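PHD finger protein 14 (Danio rerio, PDB 7D86) reads histone H3, preferring its unmodified form, through a zinc-finger region of the PZP type, and represses PDGFRA expression, with a role in regulating mesenchymal cell proliferation. Local coordinates at residues A[39-43]-A[62-66]; A[80-84]-A[94-98]; A[100-104]-A[143-147]; A[165-170]-A[181-186]. One frame throughout, in Å; residues are numbered along the deposited sequence.

Interaction 1: A[39-43]-A[62-66]; sequences GCYGV and WFCDA. With ZN (zinc ion), chain F; ZN (zinc ion), chain E.
Tyr41 reaches across to Trp62 and Asp65 and carries most of this contact, which lies in the first PHD finger of the chain. The polar part is a single bond between the segments: the backbone N of Asp65 donates to Tyr41 OH over 3.0 Å, with an N-H...O angle of 160°. The same hydroxyl is hydrogen-bonded to the carbonyl O of Phe85, so two groups grip the end of the ring. Asp65 CB sits 3.2 Å from Tyr41 OH, and its carboxylate slides back past the phenol in the opposite direction, the two planes 51° apart; its OD2 forms a salt bridge with Lys86.

The apolar part is aromatic. With CG anti to the backbone N (chi1 -157°), Tyr41 swings its ring across the gap, and CD2 meets the edge of the indole at Trp62 CZ2, 3.6 Å away, the ring planes nearly perpendicular. Val43 CG2 adds a looser touch on the same Trp62 carbon at 4.4 Å.

Metal ligands flank the pair. Cys40, next to Tyr41, binds one zinc ion through SG at 2.3 Å, together with Cys12, Cys15 and His37. Cys64 SG holds a second at 2.5 Å, with Cys29, Cys32 and Cys67; it stands at the N-cap of the short helix 65-68. This is the interleaved zinc ligation of a PHD finger, in which the ligand pairs alternate between two sites. The Tyr41-Asp65 bond ties the chain just after a ligand of one zinc to the chain just after a ligand of the other, a second-shell link between the two sites.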
loop_
_atom_site.group_PDB
_atom_site.type_symbol
_atom_site.label_atom_id
_atom_site.label_comp_id
_atom_site.label_asym_id
_atom_site.label_seq_id
_atom_site.Cartn_x
_atom_site.Cartn_y
_atom_site.Cartn_z
ATOM N N GLY A 39 -7.041 4.326 11.413
ATOM C CA GLY A 39 -8.061 3.841 10.500
ATOM C C GLY A 39 -7.516 3.157 9.266
ATOM O O GLY A 39 -8.249 2.411 8.613
ATOM N N CYS A 40 -6.246 3.379 8.935
ATOM C CA CYS A 40 -5.634 2.681 7.813
ATOM C C CYS A 40 -4.975 1.366 8.211
ATOM O O CYS A 40 -4.480 0.651 7.334
ATOM C CB CYS A 40 -4.607 3.582 7.120
ATOM S SG CYS A 40 -5.327 4.989 6.240
ATOM N N TYR A 41 -4.966 1.019 9.504
ATOM C CA TYR A 41 -4.316 -0.198 9.971
ATOM C C TYR A 41 -5.238 -1.106 10.774
ATOM O O TYR A 41 -4.775 -2.122 11.307
ATOM C CB TYR A 41 -3.086 0.150 10.823
ATOM C CG TYR A 41 -2.046 -0.950 10.911
ATOM C CD1 TYR A 41 -1.486 -1.487 9.762
ATOM C CD2 TYR A 41 -1.599 -1.424 12.146
ATOM C CE1 TYR A 41 -0.532 -2.475 9.825
ATOM C CE2 TYR A 41 -0.642 -2.422 12.223
ATOM C CZ TYR A 41 -0.108 -2.940 11.061
ATOM O OH TYR A 41 0.849 -3.923 11.125
ATOM N N GLY A 42 -6.523 -0.777 10.878
ATOM C CA GLY A 42 -7.434 -1.544 11.700
ATOM C C GLY A 42 -7.418 -1.193 13.169
ATOM O O GLY A 42 -8.051 -1.898 13.961
ATOM N N VAL A 43 -6.712 -0.134 13.560
ATOM C CA VAL A 43 -6.655 0.289 14.952
ATOM C C VAL A 43 -7.629 1.435 15.192
ATOM O O VAL A 43 -8.716 1.238 15.738
ATOM C CB VAL A 43 -5.220 0.697 15.353
ATOM C CG1 VAL A 43 -5.174 1.157 16.804
ATOM C CG2 VAL A 43 -4.255 -0.456 15.122
ATOM N N TRP A 62 3.701 1.145 21.180
ATOM C CA TRP A 62 2.914 0.399 20.205
ATOM C C TRP A 62 3.831 -0.185 19.142
ATOM O O TRP A 62 4.723 0.504 18.639
ATOM C CB TRP A 62 1.850 1.288 19.550
ATOM C CG TRP A 62 1.044 0.578 18.502
ATOM C CD1 TRP A 62 0.001 -0.277 18.710
ATOM C CD2 TRP A 62 1.217 0.663 17.083
ATOM N NE1 TRP A 62 -0.484 -0.733 17.510
ATOM C CE2 TRP A 62 0.242 -0.171 16.494
ATOM C CE3 TRP A 62 2.101 1.361 16.253
ATOM C CZ2 TRP A 62 0.123 -0.325 15.111
ATOM C CZ3 TRP A 62 1.983 1.207 14.876
ATOM C CH2 TRP A 62 0.998 0.371 14.321
ATOM N N PHE A 63 3.610 -1.452 18.808
ATOM C CA PHE A 63 4.363 -2.133 17.766
ATOM C C PHE A 63 3.448 -2.443 16.593
ATOM O O PHE A 63 2.275 -2.783 16.782
ATOM C CB PHE A 63 4.980 -3.441 18.273
ATOM C CG PHE A 63 6.196 -3.256 19.126
ATOM C CD1 PHE A 63 6.654 -1.992 19.454
ATOM C CD2 PHE A 63 6.891 -4.359 19.596
ATOM C CE1 PHE A 63 7.782 -1.834 20.250
ATOM C CE2 PHE A 63 8.016 -4.206 20.389
ATOM C CZ PHE A 63 8.461 -2.943 20.712
ATOM N N CYS A 64 3.988 -2.329 15.384
ATOM C CA CYS A 64 3.269 -2.841 14.231
ATOM C C CYS A 64 3.254 -4.369 14.277
ATOM O O CYS A 64 3.980 -5.009 15.048
ATOM C CB CYS A 64 3.897 -2.336 12.931
ATOM S SG CYS A 64 5.432 -3.163 12.444
ATOM N N ASP A 65 2.401 -4.961 13.439
ATOM C CA ASP A 65 2.223 -6.407 13.472
ATOM C C ASP A 65 3.511 -7.144 13.136
ATOM O O ASP A 65 3.795 -8.188 13.727
ATOM C CB ASP A 65 1.110 -6.822 12.510
ATOM C CG ASP A 65 -0.266 -6.418 13.002
ATOM O OD1 ASP A 65 -0.358 -5.776 14.071
ATOM O OD2 ASP A 65 -1.255 -6.753 12.323
ATOM N N ALA A 66 4.304 -6.621 12.200
ATOM C CA ALA A 66 5.556 -7.290 11.861
ATOM C C ALA A 66 6.513 -7.292 13.048
ATOM O O ALA A 66 7.119 -8.322 13.367
ATOM C CB ALA A 66 6.197 -6.618 10.648
HETATM ZN ZN ZN F . 7.321 -1.884 13.364
HETATM ZN ZN ZN E . -3.753 6.690 6.124
#

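Interaction 2: A[80-84]-A[94-98]; sequences SQDGI and VHVVC. With ZN (zinc ion), chain C.
The zinc site of the C2HC pre-PHD finger lies at this contact, where the 80-84 loop wraps the outer edge of the ligand His95. ND1 of His95 binds the zinc ion at 2.0 Å and Cys98 SG joins it at 2.3 Å; Cys75 and Cys78 complete the four ligands. On the other side of the imidazole, NE2 donates to the carbonyl O of Asp82 over 2.6 Å, close to the ring plane and nearly along the C=O axis, though the N-H...O angle is only 135°. Metal and carbonyl together fix the rotation of the ring, and the carbonyl would probably make the histidine a stronger electron donor to the zinc. Ser80 O also comes up to the ring edge, 3.0 Å from His95 CE1.

The loop holds this shape through an ST turn: Ser80 OG, anti to its own backbone N (chi1 171°), accepts from the N of Asp82. Replacing Ser80 with an alanine would probably leave the Asp82 N without this acceptor and let the carbonyl that holds His95 drift.

Where strand 93-95 passes into helix 96-101, His95 takes the N-cap position, and Val96 N donates to Ile84 O over 3.1 Å. A water bridges Ile84 O to Val97 N. Beside these bonds, Ile84 CG2 and Val96 CG2 lie side by side 4.0 Å apart, both side chains also resting on Tyr41 of the first PHD finger.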
loop_
_atom_site.group_PDB
_atom_site.type_symbol
_atom_site.label_atom_id
_atom_site.label_comp_id
_atom_site.label_asym_id
_atom_site.label_seq_id
_atom_site.Cartn_x
_atom_site.Cartn_y
_atom_site.Cartn_z
ATOM N N SER A 80 8.968 -4.315 -2.503
ATOM C CA SER A 80 9.315 -3.319 -1.499
ATOM C C SER A 80 9.366 -3.938 -0.110
ATOM O O SER A 80 8.504 -4.735 0.264
ATOM C CB SER A 80 8.302 -2.180 -1.510
ATOM O OG SER A 80 8.503 -1.319 -0.403
ATOM N N GLN A 81 10.381 -3.561 0.663
ATOM C CA GLN A 81 10.438 -3.937 2.069
ATOM C C GLN A 81 10.147 -2.767 2.994
ATOM O O GLN A 81 10.225 -2.920 4.215
ATOM C CB GLN A 81 11.794 -4.564 2.394
ATOM C CG GLN A 81 11.976 -5.915 1.719
ATOM C CD GLN A 81 13.335 -6.527 1.965
ATOM O OE1 GLN A 81 14.196 -5.922 2.604
ATOM N NE2 GLN A 81 13.538 -7.737 1.455
ATOM N N ASP A 82 9.791 -1.612 2.445
ATOM C CA ASP A 82 9.334 -0.494 3.250
ATOM C C ASP A 82 7.828 -0.598 3.493
ATOM O O ASP A 82 7.152 -1.522 3.028
ATOM C CB ASP A 82 9.701 0.821 2.570
ATOM C CG ASP A 82 11.192 0.955 2.336
ATOM O OD1 ASP A 82 11.972 0.566 3.230
ATOM O OD2 ASP A 82 11.587 1.440 1.256
ATOM N N GLY A 83 7.292 0.359 4.244
ATOM C CA GLY A 83 5.867 0.391 4.484
ATOM C C GLY A 83 5.447 -0.536 5.611
ATOM O O GLY A 83 6.264 -1.078 6.357
ATOM N N ILE A 84 4.138 -0.714 5.735
ATOM C CA ILE A 84 3.585 -1.440 6.866
ATOM C C ILE A 84 2.861 -2.681 6.353
ATOM O O ILE A 84 2.282 -2.686 5.260
ATOM C CB ILE A 84 2.677 -0.523 7.722
ATOM C CG1 ILE A 84 2.628 -1.027 9.166
ATOM C CG2 ILE A 84 1.273 -0.407 7.147
ATOM C CD1 ILE A 84 1.995 -0.056 10.122
ATOM N N VAL A 94 1.927 -9.265 3.675
ATOM C CA VAL A 94 1.654 -8.369 2.556
ATOM C C VAL A 94 1.539 -6.941 3.079
ATOM O O VAL A 94 1.127 -6.710 4.217
ATOM C CB VAL A 94 0.367 -8.774 1.792
ATOM C CG1 VAL A 94 0.555 -10.113 1.091
ATOM C CG2 VAL A 94 -0.823 -8.827 2.735
ATOM N N HIS A 95 1.887 -5.972 2.228
ATOM C CA HIS A 95 1.596 -4.578 2.549
ATOM C C HIS A 95 0.097 -4.368 2.706
ATOM O O HIS A 95 -0.715 -4.934 1.963
ATOM C CB HIS A 95 2.109 -3.629 1.456
ATOM C CG HIS A 95 3.591 -3.545 1.363
ATOM N ND1 HIS A 95 4.299 -4.087 0.314
ATOM C CD2 HIS A 95 4.510 -2.993 2.193
ATOM C CE1 HIS A 95 5.588 -3.877 0.501
ATOM N NE2 HIS A 95 5.744 -3.211 1.631
ATOM N N VAL A 96 -0.277 -3.529 3.672
ATOM C CA VAL A 96 -1.651 -3.039 3.714
ATOM C C VAL A 96 -2.018 -2.400 2.378
ATOM O O VAL A 96 -3.104 -2.638 1.835
ATOM C CB VAL A 96 -1.836 -2.052 4.883
ATOM C CG1 VAL A 96 -3.148 -1.302 4.736
ATOM C CG2 VAL A 96 -1.763 -2.784 6.226
ATOM N N VAL A 97 -1.115 -1.601 1.812
ATOM C CA VAL A 97 -1.457 -0.904 0.572
ATOM C C VAL A 97 -1.619 -1.896 -0.577
ATOM O O VAL A 97 -2.522 -1.757 -1.410
ATOM C CB VAL A 97 -0.416 0.195 0.264
ATOM C CG1 VAL A 97 0.898 -0.392 -0.222
ATOM C CG2 VAL A 97 -0.975 1.179 -0.742
ATOM N N CYS A 98 -0.792 -2.942 -0.621
ATOM C CA CYS A 98 -0.960 -3.931 -1.686
ATOM C C CYS A 98 -2.294 -4.652 -1.548
ATOM O O CYS A 98 -2.951 -4.972 -2.553
ATOM C CB CYS A 98 0.206 -4.925 -1.683
ATOM S SG CYS A 98 1.768 -4.215 -2.296
HETATM ZN ZN ZN C . 3.625 -5.168 -1.233
HETATM O O HOH W 1 1.356 -0.742 3.274
#

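Interaction 3: A[100-104]-A[143-147]; sequences LYVPG and GVCIS
Ile146 pushes its side chain into the backbone and side chains of residues 101-103, just where helix 96-101 ends. Its CB splits into two branches. One is the methyl CG2, which lies 3.4 Å from the carbonyl O of Tyr101 and also touches Val102 CA and Pro103 CD; the Pro103 ring crosses the isoleucine at about a right angle. The other branch starts at CG1, seated between the backbone N and the carbonyl carbon (chi1 61°), and continues in an extended line (chi2 176°). Its tip, CD1, reaches Tyr101 CB at 4.1 Å. The two branches thus lie against the end of the helix, one methyl on the main chain and the other at the root of the tyrosine.

Two residues earlier, Val144 makes the second touch: its CG1 meets CG1 of Val102 at 3.8 Å, the two side chains crossing at a slant. The other methyl of Val102, CG2, stands 4.3 Å from Ile146 CG2. No hydrogen bond joins the two segments; the side-chain contacts are apolar, and most of what touches is buried.

Beyond its CB the tyrosine leads away from Ile146, and its OH bonds to the carbonyl O of Ser169. Val159 of helix 159-164 packs against Tyr101, Val102 and Ile146 alike, closing a small hydrophobic core. In this way the helix of the C2HC pre-PHD finger is joined to strand 145-147 of the second PHD finger, the close association of two zinc modules characteristic of an extended PHD (ePHD) domain.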
loop_
_atom_site.group_PDB
_atom_site.type_symbol
_atom_site.label_atom_id
_atom_site.label_comp_id
_atom_site.label_asym_id
_atom_site.label_seq_id
_atom_site.Cartn_x
_atom_site.Cartn_y
_atom_site.Cartn_z
ATOM N N LEU A 100 -5.023 -3.321 -0.504
ATOM C CA LEU A 100 -6.111 -2.434 -0.915
ATOM C C LEU A 100 -6.276 -2.382 -2.424
ATOM O O LEU A 100 -7.372 -2.082 -2.913
ATOM C CB LEU A 100 -5.873 -1.020 -0.389
ATOM C CG LEU A 100 -5.775 -0.933 1.136
ATOM C CD1 LEU A 100 -5.450 0.488 1.577
ATOM C CD2 LEU A 100 -7.083 -1.422 1.750
ATOM N N TYR A 101 -5.213 -2.642 -3.181
ATOM C CA TYR A 101 -5.259 -2.363 -4.609
ATOM C C TYR A 101 -5.206 -3.596 -5.491
ATOM O O TYR A 101 -5.656 -3.525 -6.635
ATOM C CB TYR A 101 -4.122 -1.404 -5.004
ATOM C CG TYR A 101 -4.389 0.014 -4.582
ATOM C CD1 TYR A 101 -4.065 0.449 -3.297
ATOM C CD2 TYR A 101 -4.985 0.924 -5.455
ATOM C CE1 TYR A 101 -4.321 1.745 -2.895
ATOM C CE2 TYR A 101 -5.235 2.231 -5.059
ATOM C CZ TYR A 101 -4.903 2.632 -3.777
ATOM O OH TYR A 101 -5.155 3.913 -3.360
ATOM N N VAL A 102 -4.671 -4.714 -5.010
ATOM C CA VAL A 102 -4.658 -5.933 -5.815
ATOM C C VAL A 102 -6.076 -6.497 -5.864
ATOM O O VAL A 102 -6.684 -6.754 -4.814
ATOM C CB VAL A 102 -3.648 -6.961 -5.273
ATOM C CG1 VAL A 102 -3.762 -8.278 -6.049
ATOM C CG2 VAL A 102 -2.222 -6.412 -5.365
ATOM N N PRO A 103 -6.650 -6.681 -7.054
ATOM C CA PRO A 103 -8.014 -7.228 -7.139
ATOM C C PRO A 103 -8.133 -8.600 -6.489
ATOM O O PRO A 103 -7.204 -9.405 -6.499
ATOM C CB PRO A 103 -8.272 -7.314 -8.650
ATOM C CG PRO A 103 -7.363 -6.293 -9.263
ATOM C CD PRO A 103 -6.137 -6.227 -8.359
ATOM N N GLY A 104 -9.312 -8.870 -5.936
ATOM C CA GLY A 104 -9.610 -10.167 -5.370
ATOM C C GLY A 104 -9.128 -10.370 -3.949
ATOM O O GLY A 104 -9.303 -11.465 -3.401
ATOM N N GLY A 143 5.885 -10.818 -7.704
ATOM C CA GLY A 143 4.654 -10.391 -7.097
ATOM C C GLY A 143 3.569 -10.176 -8.132
ATOM O O GLY A 143 3.551 -10.789 -9.204
ATOM N N VAL A 144 2.655 -9.274 -7.800
ATOM C CA VAL A 144 1.449 -9.049 -8.580
ATOM C C VAL A 144 1.390 -7.574 -8.948
ATOM O O VAL A 144 1.562 -6.706 -8.085
ATOM C CB VAL A 144 0.188 -9.483 -7.806
ATOM C CG1 VAL A 144 -1.077 -9.131 -8.586
ATOM C CG2 VAL A 144 0.221 -10.979 -7.541
ATOM N N CYS A 145 1.182 -7.292 -10.229
ATOM C CA CYS A 145 1.019 -5.922 -10.689
ATOM C C CYS A 145 -0.455 -5.561 -10.759
ATOM O O CYS A 145 -1.315 -6.423 -10.960
ATOM C CB CYS A 145 1.648 -5.726 -12.070
ATOM S SG CYS A 145 3.442 -5.708 -12.095
ATOM N N ILE A 146 -0.734 -4.267 -10.602
ATOM C CA ILE A 146 -2.035 -3.697 -10.930
ATOM C C ILE A 146 -1.855 -2.889 -12.202
ATOM O O ILE A 146 -0.726 -2.678 -12.659
ATOM C CB ILE A 146 -2.593 -2.810 -9.805
ATOM C CG1 ILE A 146 -1.634 -1.638 -9.561
ATOM C CG2 ILE A 146 -2.876 -3.637 -8.548
ATOM C CD1 ILE A 146 -2.121 -0.653 -8.539
ATOM N N SER A 147 -2.952 -2.396 -12.757
ATOM C CA SER A 147 -2.887 -1.624 -13.984
ATOM C C SER A 147 -3.522 -0.258 -13.794
ATOM O O SER A 147 -4.255 -0.014 -12.832
ATOM C CB SER A 147 -3.576 -2.335 -15.140
ATOM O OG SER A 147 -3.631 -1.481 -16.271
#

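Interaction 4: A[165-170]-A[181-186]; sequences EGLLSE and FFAYCK. With ZN (zinc ion), chain B.
Ser169 and Phe182 face each other as the hydrogen-bonded pair of an antiparallel beta hairpin, strands 168-170 and 181-183, in the second PHD finger. Ser169 N donates to Phe182 O over 2.8 Å and Phe182 N returns a bond to Ser169 O at 3.0 Å. Further along, a weak third bond runs from Tyr184 N to Leu167 O.

On the face of Ser169 and Phe182, the phenyl ring turns back under the serine. Its CG lies between the backbone N and the carbonyl carbon (chi1 60°), which brings one ring face beneath Ser169 CB in a CH-pi contact, 3.7 Å from that carbon to the Phe182 ring centroid. A leucine in place of Phe182 would remove that flat face and would probably leave the serine CB without its CH-pi partner.

The opposite face carries Leu168, Glu170, Phe181 and Ala183. Glu170 and Phe181 lie alongside, pointing the same way, with carboxylate and ring planes 30° apart and Glu170 CD 3.4 Å from Phe181 CE1. Leu168 CD2 meets the methyl of Ala183, and the leucine faces inward against helices 96-101 and 159-164.

Past the strands, Leu167 folds over the main chain, its CB close to Tyr184 O. Cys185 there binds a zinc ion with Cys148, Cys153 and His188. At the far end Lys186, extended beyond CG, crosses the bent Glu165 at a slant, and OE1 of that glutamate also pairs with Arg194 of helix 191-204; the salt bridge from Lys186 NZ to Glu165 OE1 spans 3.5 Å.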
loop_
_atom_site.group_PDB
_atom_site.type_symbol
_atom_site.label_atom_id
_atom_site.label_comp_id
_atom_site.label_asym_id
_atom_site.label_seq_id
_atom_site.Cartn_x
_atom_site.Cartn_y
_atom_site.Cartn_z
ATOM N N GLU A 165 5.456 6.704 -6.938
ATOM C CA GLU A 165 5.310 7.703 -7.991
ATOM C C GLU A 165 4.071 8.579 -7.816
ATOM O O GLU A 165 3.787 9.410 -8.696
ATOM C CB GLU A 165 5.278 7.008 -9.355
ATOM C CG GLU A 165 6.602 6.369 -9.756
ATOM C CD GLU A 165 7.696 7.400 -9.995
ATOM O OE1 GLU A 165 7.369 8.569 -10.295
ATOM O OE2 GLU A 165 8.888 7.048 -9.875
ATOM N N GLY A 166 3.339 8.420 -6.714
ATOM C CA GLY A 166 2.189 9.262 -6.440
ATOM C C GLY A 166 0.954 8.895 -7.240
ATOM O O GLY A 166 0.121 9.762 -7.523
ATOM N N LEU A 167 0.812 7.629 -7.610
ATOM C CA LEU A 167 -0.204 7.209 -8.575
ATOM C C LEU A 167 -1.429 6.553 -7.943
ATOM O O LEU A 167 -2.407 6.296 -8.651
ATOM C CB LEU A 167 0.418 6.247 -9.595
ATOM C CG LEU A 167 1.638 6.802 -10.337
ATOM C CD1 LEU A 167 2.172 5.771 -11.310
ATOM C CD2 LEU A 167 1.262 8.083 -11.075
ATOM N N LEU A 168 -1.409 6.269 -6.643
ATOM C CA LEU A 168 -2.523 5.600 -5.980
ATOM C C LEU A 168 -3.479 6.638 -5.416
ATOM O O LEU A 168 -3.052 7.599 -4.768
ATOM C CB LEU A 168 -2.034 4.687 -4.853
ATOM C CG LEU A 168 -0.998 3.619 -5.196
ATOM C CD1 LEU A 168 -0.682 2.777 -3.964
ATOM C CD2 LEU A 168 -1.503 2.737 -6.345
ATOM N N SER A 169 -4.775 6.439 -5.668
ATOM C CA SER A 169 -5.812 7.338 -5.192
ATOM C C SER A 169 -6.894 6.553 -4.466
ATOM O O SER A 169 -7.119 5.369 -4.731
ATOM C CB SER A 169 -6.451 8.135 -6.351
ATOM O OG SER A 169 -5.484 8.872 -7.076
ATOM N N GLU A 170 -7.570 7.233 -3.549
ATOM C CA GLU A 170 -8.773 6.706 -2.917
ATOM C C GLU A 170 -9.881 7.729 -3.105
ATOM O O GLU A 170 -9.724 8.887 -2.714
ATOM C CB GLU A 170 -8.552 6.416 -1.431
ATOM C CG GLU A 170 -9.794 5.869 -0.723
ATOM C CD GLU A 170 -9.561 5.602 0.759
ATOM O OE1 GLU A 170 -10.448 5.001 1.401
ATOM O OE2 GLU A 170 -8.494 5.988 1.282
ATOM N N PHE A 181 -10.643 2.468 -4.443
ATOM C CA PHE A 181 -9.201 2.502 -4.631
ATOM C C PHE A 181 -8.872 2.346 -6.109
ATOM O O PHE A 181 -9.194 1.322 -6.714
ATOM C CB PHE A 181 -8.531 1.408 -3.804
ATOM C CG PHE A 181 -8.749 1.566 -2.334
ATOM C CD1 PHE A 181 -8.010 2.483 -1.609
ATOM C CD2 PHE A 181 -9.705 0.809 -1.676
ATOM C CE1 PHE A 181 -8.212 2.635 -0.245
ATOM C CE2 PHE A 181 -9.917 0.962 -0.322
ATOM C CZ PHE A 181 -9.163 1.883 0.396
ATOM N N PHE A 182 -8.223 3.353 -6.688
ATOM C CA PHE A 182 -7.862 3.287 -8.093
ATOM C C PHE A 182 -6.473 3.874 -8.295
ATOM O O PHE A 182 -5.930 4.573 -7.433
ATOM C CB PHE A 182 -8.901 4.005 -8.975
ATOM C CG PHE A 182 -9.071 5.455 -8.646
ATOM C CD1 PHE A 182 -9.896 5.854 -7.607
ATOM C CD2 PHE A 182 -8.419 6.426 -9.390
ATOM C CE1 PHE A 182 -10.059 7.195 -7.306
ATOM C CE2 PHE A 182 -8.579 7.768 -9.096
ATOM C CZ PHE A 182 -9.399 8.153 -8.054
ATOM N N ALA A 183 -5.898 3.566 -9.452
ATOM C CA ALA A 183 -4.558 4.006 -9.794
ATOM C C ALA A 183 -4.490 4.384 -11.267
ATOM O O ALA A 183 -5.106 3.737 -12.115
ATOM C CB ALA A 183 -3.525 2.920 -9.509
ATOM N N TYR A 184 -3.696 5.412 -11.558
ATOM C CA TYR A 184 -3.469 5.899 -12.914
ATOM C C TYR A 184 -1.982 5.878 -13.223
ATOM O O TYR A 184 -1.156 6.212 -12.365
ATOM C CB TYR A 184 -3.979 7.330 -13.105
ATOM C CG TYR A 184 -5.475 7.529 -13.027
ATOM C CD1 TYR A 184 -6.360 6.607 -13.566
ATOM C CD2 TYR A 184 -5.998 8.663 -12.423
ATOM C CE1 TYR A 184 -7.737 6.810 -13.498
ATOM C CE2 TYR A 184 -7.354 8.878 -12.347
ATOM C CZ TYR A 184 -8.221 7.949 -12.881
ATOM O OH TYR A 184 -9.564 8.179 -12.780
ATOM N N CYS A 185 -1.635 5.520 -14.455
ATOM C CA CYS A 185 -0.236 5.639 -14.834
ATOM C C CYS A 185 0.153 7.118 -14.878
ATOM O O CYS A 185 -0.690 8.013 -14.749
ATOM C CB CYS A 185 0.015 4.980 -16.188
ATOM S SG CYS A 185 -0.769 5.870 -17.560
ATOM N N LYS A 186 1.446 7.380 -15.076
ATOM C CA LYS A 186 1.915 8.766 -15.097
ATOM C C LYS A 186 1.246 9.575 -16.202
ATOM O O LYS A 186 1.004 10.775 -16.038
ATOM C CB LYS A 186 3.430 8.816 -15.273
ATOM C CG LYS A 186 4.230 8.221 -14.123
ATOM C CD LYS A 186 5.717 8.366 -14.393
ATOM C CE LYS A 186 6.544 7.580 -13.388
ATOM N NZ LYS A 186 8.004 7.680 -13.669
HETATM ZN ZN ZN B . -2.849 4.935 -18.060
#

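Overall arrangement
From the N terminus, interaction 1 closes the long loop after helix 38-41 within the first PHD finger. Interaction 2 then closes the short two-stranded segment 85-93 of the pre-PHD finger; it touches interaction 1 where Tyr41 CE1 meets Ile84 CD1 at 3.5 Å. Interaction 3 adjoins it in sequence, shares helix 96-101 and spans the longest separation, bringing that helix's end to strand 145-147; interaction 4 closes the hairpin beyond. The four loops follow in series, none nesting or crossing. Interaction 4 touches interactions 2 and 3, through Val97 against Leu168 and Tyr101 against Leu168, Ser169, Phe181 and Phe182, while interaction 1 stays about 6 Å from interactions 3 and 4 at nearest atoms.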